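Local atomic coordinates of guanine deaminase (Escherichia coli, PDB entry 6OHB), a protein that catalyses the zinc-dependent hydrolytic deamination of guanine to xanthine and ammonia in purine degradation. Residues 160-165 and 383-388; 199-204 and 429-434; 250-255 and 259-264. One frame throughout, in Å; residues are numbered along the deposited sequence.

Contact 1 (160-165 and 383-388)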
loop_
_atom_site.group_PDB
_atom_site.type_symbol
_atom_site.label_atom_id
_atom_site.label_comp_id
_atom_site.label_asym_id
_atom_site.label_seq_id
_atom_site.Cartn_x
_atom_site.Cartn_y
_atom_site.Cartn_z
ATOM N N ASN A 160 -25.321 -0.913 -18.117
ATOM C CA ASN A 160 -24.698 -0.817 -19.437
ATOM C C ASN A 160 -23.191 -0.571 -19.334
ATOM O O ASN A 160 -22.613 0.272 -20.028
ATOM C CB ASN A 160 -25.374 0.260 -20.286
ATOM C CG ASN A 160 -25.006 0.148 -21.753
ATOM O OD1 ASN A 160 -24.584 -0.912 -22.223
ATOM N ND2 ASN A 160 -25.146 1.248 -22.480
ATOM N N MET A 161 -22.549 -1.352 -18.477
ATOM C CA MET A 161 -21.106 -1.304 -18.308
ATOM C C MET A 161 -20.423 -2.035 -19.459
ATOM O O MET A 161 -20.950 -3.015 -19.995
ATOM C CB MET A 161 -20.731 -1.952 -16.972
ATOM C CG MET A 161 -19.263 -1.928 -16.607
ATOM S SD MET A 161 -19.012 -2.699 -14.984
ATOM C CE MET A 161 -18.256 -1.360 -14.073
ATOM N N ARG A 162 -19.253 -1.536 -19.866
ATOM C CA ARG A 162 -18.402 -2.265 -20.804
ATOM C C ARG A 162 -17.458 -3.156 -20.005
ATOM O O ARG A 162 -16.536 -2.666 -19.345
ATOM C CB ARG A 162 -17.616 -1.329 -21.719
ATOM C CG ARG A 162 -16.853 -2.094 -22.802
ATOM C CD ARG A 162 -16.356 -1.193 -23.927
ATOM N NE ARG A 162 -17.437 -0.674 -24.770
ATOM C CZ ARG A 162 -17.957 -1.314 -25.816
ATOM N NH1 ARG A 162 -17.508 -2.513 -26.164
ATOM N NH2 ARG A 162 -18.930 -0.750 -26.523
ATOM N N MET A 163 -17.682 -4.464 -20.080
ATOM C CA MET A 163 -16.926 -5.437 -19.313
ATOM C C MET A 163 -16.645 -6.654 -20.182
ATOM O O MET A 163 -17.520 -7.117 -20.919
ATOM C CB MET A 163 -17.697 -5.860 -18.051
ATOM C CG MET A 163 -17.207 -7.153 -17.418
ATOM S SD MET A 163 -18.199 -7.658 -16.004
ATOM C CE MET A 163 -17.891 -6.301 -14.873
ATOM N N ILE A 164 -15.431 -7.179 -20.076
ATOM C CA ILE A 164 -15.063 -8.440 -20.703
ATOM C C ILE A 164 -14.993 -9.499 -19.612
ATOM O O ILE A 164 -14.302 -9.318 -18.601
ATOM C CB ILE A 164 -13.720 -8.326 -21.444
ATOM C CG1 ILE A 164 -13.631 -7.001 -22.197
ATOM C CG2 ILE A 164 -13.528 -9.514 -22.384
ATOM C CD1 ILE A 164 -12.298 -6.783 -22.883
ATOM N N ALA A 165 -15.715 -10.598 -19.809
ATOM C CA ALA A 165 -15.749 -11.676 -18.837
ATOM C C ALA A 165 -15.955 -12.991 -19.576
ATOM O O ALA A 165 -16.271 -13.019 -20.769
ATOM C CB ALA A 165 -16.846 -11.445 -17.793
ATOM N N GLY A 383 -16.890 11.236 -29.740
ATOM C CA GLY A 383 -17.259 9.908 -30.169
ATOM C C GLY A 383 -16.971 8.793 -29.177
ATOM O O GLY A 383 -17.573 7.720 -29.289
ATOM N N LYS A 384 -16.073 9.007 -28.214
ATOM C CA LYS A 384 -15.759 7.971 -27.235
ATOM C C LYS A 384 -16.907 7.761 -26.253
ATOM O O LYS A 384 -17.701 8.667 -25.980
ATOM C CB LYS A 384 -14.498 8.330 -26.452
ATOM C CG LYS A 384 -13.225 8.327 -27.266
ATOM C CD LYS A 384 -12.897 6.940 -27.767
ATOM C CE LYS A 384 -11.489 6.903 -28.320
ATOM N NZ LYS A 384 -10.494 6.957 -27.210
ATOM N N GLU A 385 -16.985 6.547 -25.713
ATOM C CA GLU A 385 -17.984 6.249 -24.696
ATOM C C GLU A 385 -17.657 6.989 -23.403
ATOM O O GLU A 385 -16.501 7.049 -22.972
ATOM C CB GLU A 385 -18.067 4.742 -24.470
ATOM C CG GLU A 385 -18.450 4.008 -25.749
ATOM C CD GLU A 385 -18.341 2.501 -25.648
ATOM O OE1 GLU A 385 -17.812 1.994 -24.630
ATOM O OE2 GLU A 385 -18.781 1.827 -26.607
ATOM N N ALA A 386 -18.687 7.570 -22.789
ATOM C CA ALA A 386 -18.503 8.496 -21.670
ATOM C C ALA A 386 -18.469 7.727 -20.346
ATOM O O ALA A 386 -19.400 7.748 -19.543
ATOM C CB ALA A 386 -19.596 9.560 -21.681
ATOM N N ASP A 387 -17.346 7.048 -20.130
ATOM C CA ASP A 387 -17.021 6.408 -18.859
ATOM C C ASP A 387 -15.953 7.275 -18.209
ATOM O O ASP A 387 -14.839 7.372 -18.731
ATOM C CB ASP A 387 -16.483 4.990 -19.056
ATOM C CG ASP A 387 -17.478 4.051 -19.711
ATOM O OD1 ASP A 387 -18.698 4.337 -19.707
ATOM O OD2 ASP A 387 -17.021 3.012 -20.237
ATOM N N PHE A 388 -16.274 7.909 -17.085
ATOM C CA PHE A 388 -15.267 8.760 -16.467
ATOM C C PHE A 388 -15.490 8.837 -14.964
ATOM O O PHE A 388 -16.526 8.425 -14.438
ATOM C CB PHE A 388 -15.239 10.161 -17.095
ATOM C CG PHE A 388 -16.538 10.922 -16.989
ATOM C CD1 PHE A 388 -17.537 10.755 -17.934
ATOM C CD2 PHE A 388 -16.737 11.842 -15.967
ATOM C CE1 PHE A 388 -18.724 11.470 -17.849
ATOM C CE2 PHE A 388 -17.918 12.561 -15.878
ATOM C CZ PHE A 388 -18.913 12.374 -16.821
HETATM O O HOH W 1 -18.118 0.863 -18.836
#

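Contact 2 (199-204 and 429-434)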
loop_
_atom_site.group_PDB
_atom_site.type_symbol
_atom_site.label_atom_id
_atom_site.label_comp_id
_atom_site.label_asym_id
_atom_site.label_seq_id
_atom_site.Cartn_x
_atom_site.Cartn_y
_atom_site.Cartn_z
ATOM N N ASN A 199 -23.502 -8.193 -26.407
ATOM C CA ASN A 199 -24.796 -7.810 -25.835
ATOM C C ASN A 199 -24.620 -6.456 -25.157
ATOM O O ASN A 199 -24.082 -6.360 -24.052
ATOM C CB ASN A 199 -25.293 -8.874 -24.862
ATOM C CG ASN A 199 -26.679 -8.575 -24.312
ATOM O OD1 ASN A 199 -27.143 -7.437 -24.325
ATOM N ND2 ASN A 199 -27.343 -9.608 -23.810
ATOM N N GLY A 200 -25.080 -5.401 -25.819
ATOM C CA GLY A 200 -24.792 -4.061 -25.339
ATOM C C GLY A 200 -23.302 -3.793 -25.437
ATOM O O GLY A 200 -22.676 -4.015 -26.480
ATOM N N ARG A 201 -22.716 -3.321 -24.341
ATOM C CA ARG A 201 -21.288 -3.065 -24.283
ATOM C C ARG A 201 -20.520 -4.234 -23.677
ATOM O O ARG A 201 -19.314 -4.121 -23.445
ATOM C CB ARG A 201 -21.009 -1.779 -23.497
ATOM C CG ARG A 201 -21.598 -0.513 -24.121
ATOM C CD ARG A 201 -21.508 0.668 -23.153
ATOM N NE ARG A 201 -20.141 1.176 -23.039
ATOM C CZ ARG A 201 -19.624 1.723 -21.943
ATOM N NH1 ARG A 201 -20.349 1.843 -20.838
ATOM N NH2 ARG A 201 -18.371 2.149 -21.951
ATOM N N LEU A 202 -21.189 -5.356 -23.435
ATOM C CA LEU A 202 -20.540 -6.519 -22.855
ATOM C C LEU A 202 -19.727 -7.261 -23.909
ATOM O O LEU A 202 -20.015 -7.199 -25.109
ATOM C CB LEU A 202 -21.578 -7.460 -22.243
ATOM C CG LEU A 202 -22.451 -6.851 -21.147
ATOM C CD1 LEU A 202 -23.495 -7.849 -20.673
ATOM C CD2 LEU A 202 -21.592 -6.374 -19.979
ATOM N N LEU A 203 -18.691 -7.957 -23.446
ATOM C CA LEU A 203 -17.799 -8.716 -24.310
ATOM C C LEU A 203 -17.386 -9.993 -23.593
ATOM O O LEU A 203 -17.288 -10.026 -22.363
ATOM C CB LEU A 203 -16.556 -7.899 -24.694
ATOM C CG LEU A 203 -16.805 -6.553 -25.382
ATOM C CD1 LEU A 203 -15.572 -5.662 -25.331
ATOM C CD2 LEU A 203 -17.255 -6.770 -26.820
ATOM N N TYR A 204 -17.141 -11.047 -24.368
ATOM C CA TYR A 204 -16.797 -12.350 -23.814
ATOM C C TYR A 204 -15.327 -12.673 -24.053
ATOM O O TYR A 204 -14.771 -12.357 -25.109
ATOM C CB TYR A 204 -17.676 -13.464 -24.398
ATOM C CG TYR A 204 -17.481 -14.788 -23.683
ATOM C CD1 TYR A 204 -16.442 -15.649 -24.039
ATOM C CD2 TYR A 204 -18.320 -15.169 -22.647
ATOM C CE1 TYR A 204 -16.253 -16.846 -23.381
ATOM C CE2 TYR A 204 -18.138 -16.365 -21.988
ATOM C CZ TYR A 204 -17.102 -17.197 -22.358
ATOM O OH TYR A 204 -16.913 -18.390 -21.704
ATOM N N TYR A 429 -19.183 7.878 -13.530
ATOM C CA TYR A 429 -20.125 7.895 -14.639
ATOM C C TYR A 429 -19.822 6.724 -15.566
ATOM O O TYR A 429 -18.672 6.538 -15.989
ATOM C CB TYR A 429 -20.027 9.206 -15.431
ATOM C CG TYR A 429 -20.675 10.415 -14.785
ATOM C CD1 TYR A 429 -20.070 11.069 -13.711
ATOM C CD2 TYR A 429 -21.886 10.919 -15.261
ATOM C CE1 TYR A 429 -20.660 12.186 -13.120
ATOM C CE2 TYR A 429 -22.482 12.032 -14.676
ATOM C CZ TYR A 429 -21.865 12.662 -13.609
ATOM O OH TYR A 429 -22.457 13.768 -13.032
ATOM N N VAL A 430 -20.856 5.957 -15.901
ATOM C CA VAL A 430 -20.752 4.863 -16.859
ATOM C C VAL A 430 -21.836 5.053 -17.913
ATOM O O VAL A 430 -23.000 5.296 -17.573
ATOM C CB VAL A 430 -20.885 3.489 -16.174
ATOM C CG1 VAL A 430 -21.197 2.406 -17.188
ATOM C CG2 VAL A 430 -19.605 3.156 -15.410
ATOM N N ASP A 431 -21.449 4.946 -19.188
ATOM C CA ASP A 431 -22.376 5.147 -20.308
ATOM C C ASP A 431 -23.042 6.524 -20.226
ATOM O O ASP A 431 -24.243 6.672 -20.459
ATOM C CB ASP A 431 -23.415 4.022 -20.370
ATOM C CG ASP A 431 -24.230 4.047 -21.655
ATOM O OD1 ASP A 431 -23.624 4.153 -22.743
ATOM O OD2 ASP A 431 -25.474 3.956 -21.571
ATOM N N GLY A 432 -22.267 7.530 -19.825
ATOM C CA GLY A 432 -22.786 8.876 -19.713
ATOM C C GLY A 432 -23.738 9.082 -18.561
ATOM O O GLY A 432 -24.394 10.124 -18.492
ATOM N N ARG A 433 -23.815 8.132 -17.643
ATOM C CA ARG A 433 -24.787 8.153 -16.563
ATOM C C ARG A 433 -24.057 8.065 -15.230
ATOM O O ARG A 433 -23.120 7.274 -15.075
ATOM C CB ARG A 433 -25.758 6.977 -16.723
ATOM C CG ARG A 433 -27.030 7.050 -15.912
ATOM C CD ARG A 433 -28.050 6.059 -16.465
ATOM N NE ARG A 433 -28.378 6.337 -17.865
ATOM C CZ ARG A 433 -28.023 5.571 -18.894
ATOM N NH1 ARG A 433 -27.321 4.460 -18.695
ATOM N NH2 ARG A 433 -28.371 5.919 -20.130
ATOM N N LEU A 434 -24.495 8.870 -14.268
ATOM C CA LEU A 434 -23.939 8.810 -12.922
ATOM C C LEU A 434 -24.362 7.500 -12.271
ATOM O O LEU A 434 -25.548 7.298 -11.983
ATOM C CB LEU A 434 -24.396 10.015 -12.104
ATOM C CG LEU A 434 -23.962 10.022 -10.635
ATOM C CD1 LEU A 434 -22.449 9.969 -10.541
ATOM C CD2 LEU A 434 -24.490 11.262 -9.932
#

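Contact 3 (250-255 and 259-264)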
loop_
_atom_site.group_PDB
_atom_site.type_symbol
_atom_site.label_atom_id
_atom_site.label_comp_id
_atom_site.label_asym_id
_atom_site.label_seq_id
_atom_site.Cartn_x
_atom_site.Cartn_y
_atom_site.Cartn_z
ATOM N N SER A 250 6.244 -30.001 -17.165
ATOM C CA SER A 250 5.937 -31.435 -17.046
ATOM C C SER A 250 4.679 -31.814 -17.828
ATOM O O SER A 250 4.606 -32.891 -18.438
ATOM C CB SER A 250 5.752 -31.883 -15.568
ATOM O OG SER A 250 6.893 -32.014 -14.709
ATOM N N LEU A 251 3.677 -30.964 -17.817
ATOM C CA LEU A 251 2.433 -31.459 -18.367
ATOM C C LEU A 251 2.381 -31.370 -19.885
ATOM O O LEU A 251 1.616 -32.118 -20.515
ATOM C CB LEU A 251 1.260 -30.719 -17.731
ATOM C CG LEU A 251 0.987 -31.222 -16.306
ATOM C CD1 LEU A 251 0.148 -30.211 -15.561
ATOM C CD2 LEU A 251 0.295 -32.574 -16.317
ATOM N N TYR A 252 3.220 -30.534 -20.490
ATOM C CA TYR A 252 3.319 -30.407 -21.940
ATOM C C TYR A 252 4.788 -30.480 -22.346
ATOM O O TYR A 252 5.395 -29.469 -22.722
ATOM C CB TYR A 252 2.673 -29.098 -22.388
ATOM C CG TYR A 252 1.169 -29.093 -22.216
ATOM C CD1 TYR A 252 0.345 -29.684 -23.162
ATOM C CD2 TYR A 252 0.572 -28.496 -21.108
ATOM C CE1 TYR A 252 -1.026 -29.683 -23.019
ATOM C CE2 TYR A 252 -0.806 -28.490 -20.955
ATOM C CZ TYR A 252 -1.598 -29.086 -21.914
ATOM O OH TYR A 252 -2.967 -29.083 -21.767
ATOM N N PRO A 253 5.399 -31.668 -22.270
ATOM C CA PRO A 253 6.844 -31.764 -22.541
ATOM C C PRO A 253 7.212 -31.528 -23.998
ATOM O O PRO A 253 8.380 -31.236 -24.282
ATOM C CB PRO A 253 7.191 -33.193 -22.100
ATOM C CG PRO A 253 5.913 -33.949 -22.252
ATOM C CD PRO A 253 4.806 -32.979 -21.940
ATOM N N ASP A 254 6.264 -31.638 -24.929
ATOM C CA ASP A 254 6.564 -31.499 -26.348
ATOM C C ASP A 254 6.415 -30.073 -26.866
ATOM O O ASP A 254 6.612 -29.846 -28.063
ATOM C CB ASP A 254 5.675 -32.434 -27.171
ATOM C CG ASP A 254 6.003 -33.895 -26.941
ATOM O OD1 ASP A 254 7.199 -34.215 -26.762
ATOM O OD2 ASP A 254 5.068 -34.725 -26.947
ATOM N N HIS A 255 6.084 -29.114 -26.007
ATOM C CA HIS A 255 6.011 -27.714 -26.398
ATOM C C HIS A 255 7.253 -26.980 -25.897
ATOM O O HIS A 255 7.886 -27.394 -24.922
ATOM C CB HIS A 255 4.745 -27.058 -25.842
ATOM C CG HIS A 255 3.474 -27.604 -26.423
ATOM N ND1 HIS A 255 2.839 -28.715 -25.910
ATOM C CD2 HIS A 255 2.713 -27.183 -27.462
ATOM C CE1 HIS A 255 1.746 -28.960 -26.612
ATOM N NE2 HIS A 255 1.646 -28.045 -27.559
ATOM N N LEU A 259 4.460 -20.278 -22.879
ATOM C CA LEU A 259 3.709 -19.506 -23.865
ATOM C C LEU A 259 3.466 -20.302 -25.141
ATOM O O LEU A 259 2.448 -20.098 -25.818
ATOM C CB LEU A 259 4.446 -18.202 -24.183
ATOM C CG LEU A 259 3.877 -17.332 -25.316
ATOM C CD1 LEU A 259 2.442 -16.906 -25.034
ATOM C CD2 LEU A 259 4.759 -16.123 -25.580
ATOM N N ASP A 260 4.373 -21.219 -25.481
ATOM C CA ASP A 260 4.203 -21.975 -26.714
ATOM C C ASP A 260 3.038 -22.951 -26.643
ATOM O O ASP A 260 2.482 -23.302 -27.688
ATOM C CB ASP A 260 5.486 -22.723 -27.070
ATOM C CG ASP A 260 5.422 -23.352 -28.451
ATOM O OD1 ASP A 260 5.598 -22.617 -29.449
ATOM O OD2 ASP A 260 5.191 -24.579 -28.538
ATOM N N VAL A 261 2.636 -23.374 -25.445
ATOM C CA VAL A 261 1.429 -24.189 -25.328
ATOM C C VAL A 261 0.218 -23.402 -25.813
ATOM O O VAL A 261 -0.603 -23.909 -26.586
ATOM C CB VAL A 261 1.239 -24.676 -23.881
ATOM C CG1 VAL A 261 0.039 -25.614 -23.800
ATOM C CG2 VAL A 261 2.503 -25.352 -23.379
ATOM N N TYR A 262 0.096 -22.146 -25.371
ATOM C CA TYR A 262 -1.012 -21.311 -25.818
ATOM C C TYR A 262 -0.883 -20.978 -27.296
ATOM O O TYR A 262 -1.881 -20.965 -28.026
ATOM C CB TYR A 262 -1.063 -20.018 -25.004
ATOM C CG TYR A 262 -1.313 -20.206 -23.531
ATOM C CD1 TYR A 262 -2.378 -20.974 -23.075
ATOM C CD2 TYR A 262 -0.481 -19.611 -22.594
ATOM C CE1 TYR A 262 -2.603 -21.145 -21.719
ATOM C CE2 TYR A 262 -0.697 -19.774 -21.239
ATOM C CZ TYR A 262 -1.756 -20.541 -20.806
ATOM O OH TYR A 262 -1.964 -20.696 -19.455
ATOM N N HIS A 263 0.348 -20.736 -27.755
ATOM C CA HIS A 263 0.575 -20.337 -29.142
ATOM C C HIS A 263 0.211 -21.451 -30.117
ATOM O O HIS A 263 -0.412 -21.190 -31.153
ATOM C CB HIS A 263 2.032 -19.910 -29.326
ATOM C CG HIS A 263 2.360 -19.442 -30.710
ATOM N ND1 HIS A 263 1.839 -18.285 -31.249
ATOM C CD2 HIS A 263 3.168 -19.968 -31.661
ATOM C CE1 HIS A 263 2.307 -18.123 -32.474
ATOM N NE2 HIS A 263 3.116 -19.130 -32.748
ATOM N N GLN A 264 0.602 -22.696 -29.814
ATOM C CA GLN A 264 0.310 -23.805 -30.720
ATOM C C GLN A 264 -1.183 -24.086 -30.798
ATOM O O GLN A 264 -1.666 -24.578 -31.823
ATOM C CB GLN A 264 1.060 -25.069 -30.287
ATOM C CG GLN A 264 2.579 -24.998 -30.435
ATOM C CD GLN A 264 3.032 -24.499 -31.799
ATOM O OE1 GLN A 264 2.506 -24.910 -32.835
ATOM N NE2 GLN A 264 4.020 -23.609 -31.801
#

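Contact 1 (160-165 and 383-388)
Glu385 meets Arg162 in a buried salt bridge. Its straight chain past CG (chi2 171°) carries the carboxylate to the NE side of the guanidinium. The grip is side-on, with one nitrogen for each oxygen. Arg162 NE gives its hydrogen to Glu385 OE1 at 2.7 Å, with an N-H...O angle of 152°. Arg162 NH2 reaches Glu385 OE2 at 2.6 Å, on a more bent path. Both oxygens use their syn lone pairs. The two planes are not flush, and both oxygens stand tilted out of the guanidinium plane. The Arg162 chain starts extended and then bends at CG-CD (chi3 -70°), which turns NE and NH2 to the carboxylate. Glu385 OE1 also carries a salt bridge to Arg201, and this second cation would probably steady the negative charge. Ala386 follows as the centre of an inverse gamma turn, closed by a weak bond from Asp387 N to Glu385 O. After that turn, Asp387 reaches the other segment through a water. The water accepts from the backbone Arg162 N at 2.8 Å and donates to Asp387 OD2 at 2.8 Å. Phe388 then opens strand 388-391 and stacks its ring on Tyr429. In the partner segment the chain leaves the Schellman motif at the end of helix 146-158, with Asn160 as its C-prime residue, and leads into strand 164-169. The contact thus joins the entry of a parallel barrel strand to the C-terminal strands beside the barrel, as in the TIM-barrel fold and small beta domain of the amidohydrolase superfamily.

Contact 2 (199-204 and 429-434)
Arg201 lays the NH1 corner of its guanidinium against Val430 and Asp431. This is the close part of the contact. Val430 CG1 lies at the edge of the guanidinium, in its plane, 3.8 Å from Arg201 NH1. That methyl is anti to the backbone N (chi1 163°), which points it at the arginine. Asp431 CB packs against the same Arg201 NH1 at 3.8 Å. These touches are packing. The polar grip on the arginine comes from neighbours: Arg201 NH2 forms salt bridges with Asp387 and Glu385, and NH1 bonds to Asn160 O. Arg201 and Asp431 each lie in a tight turn. Residues 199-202 form a type II' turn, with Gly200 at positive phi, just ahead of barrel strand 203-208. Residues 430-433 form the type I' turn of a beta hairpin with a two-residue loop (Asp431 and Gly432) between strands 425-430 and 433-437. Two backbone bonds close that hairpin end, Val430 N to Arg433 O at 2.7 Å and Arg433 N to Val430 O at 3.0 Å. The first turn sits at the N-terminal end of a barrel strand and faces the tip of the C-terminal hairpin. Toward solvent the fit is looser. Asp431 OD1 stays 4.4 Å from Arg201 NH1 and far off the plane of the guanidinium, so only charge attracts it. Asp431 OD2 instead bonds to Asn160 ND2. It also takes a weak hydrogen bond, part of a salt bridge within the hairpin, from the exposed Arg433, with Arg433 NH1 3.5 Å from Asp431 OD2.

Contact 3 (250-255 and 259-264)
Asp260 OD1 is gripped by two groups, while the other oxygen of the same carboxylate touches His255. Gln264 NE2 donates to Asp260 OD1 at 3.0 Å with an angle of 167°, and Arg287 adds a salt bridge. The glutamine bond spans one turn of helix 258-264. Two consecutive helices, 242-251 and 258-264, are joined here by a short loop after barrel strand 233-238, the strand that supplies zinc ligand His237. Tyr252 is the first residue past helix 242-251, and a type I turn from Tyr252 to His255 folds the chain back on the second helix. Val261 fills the inside of the junction. Its CG1 is anti to the backbone N (chi1 -176°) and sits over the centre of the Tyr252 ring, 3.9 Å from the centroid, in a CH-pi contact. Val261 CG2 touches both CB atoms, 3.7 Å from His255 CB and 3.9 Å from Tyr252 CB. Tyr252 OH bonds to Ser214 O, so the ring is held at its far end as well. An alanine here removes ring and hydroxyl, and would probably open a gap beside Val261 CG1 and leave Ser214 O without this donor. His255 makes the other half of the contact. Asp260 OD2 lies in the plane of its ring, at the edge, 3.8 Å from His255 CD2. Gln264 touches the same edge, with CG 3.7 Å from His255 CD2.

Overall arrangement
From the N terminus, the chain passes the early beta strands and enters the barrel before it reaches residues 160-165 and then 199-204. Contact 1 closes its long loop when the chain arrives at 383-388. Contact 2 closes a second one at 429-434. The two loops cross, since their segments alternate along the chain. Their centres are about 4 Å apart and they touch, through Arg201. Both tie neighbouring barrel strands, 164-169 and 203-208, to the C-terminal strands of the small beta domain. Contact 3 falls within both loops and closes only a short turn between two helices. Its centre lies about 35 Å from that of contact 1, across the chain's centre.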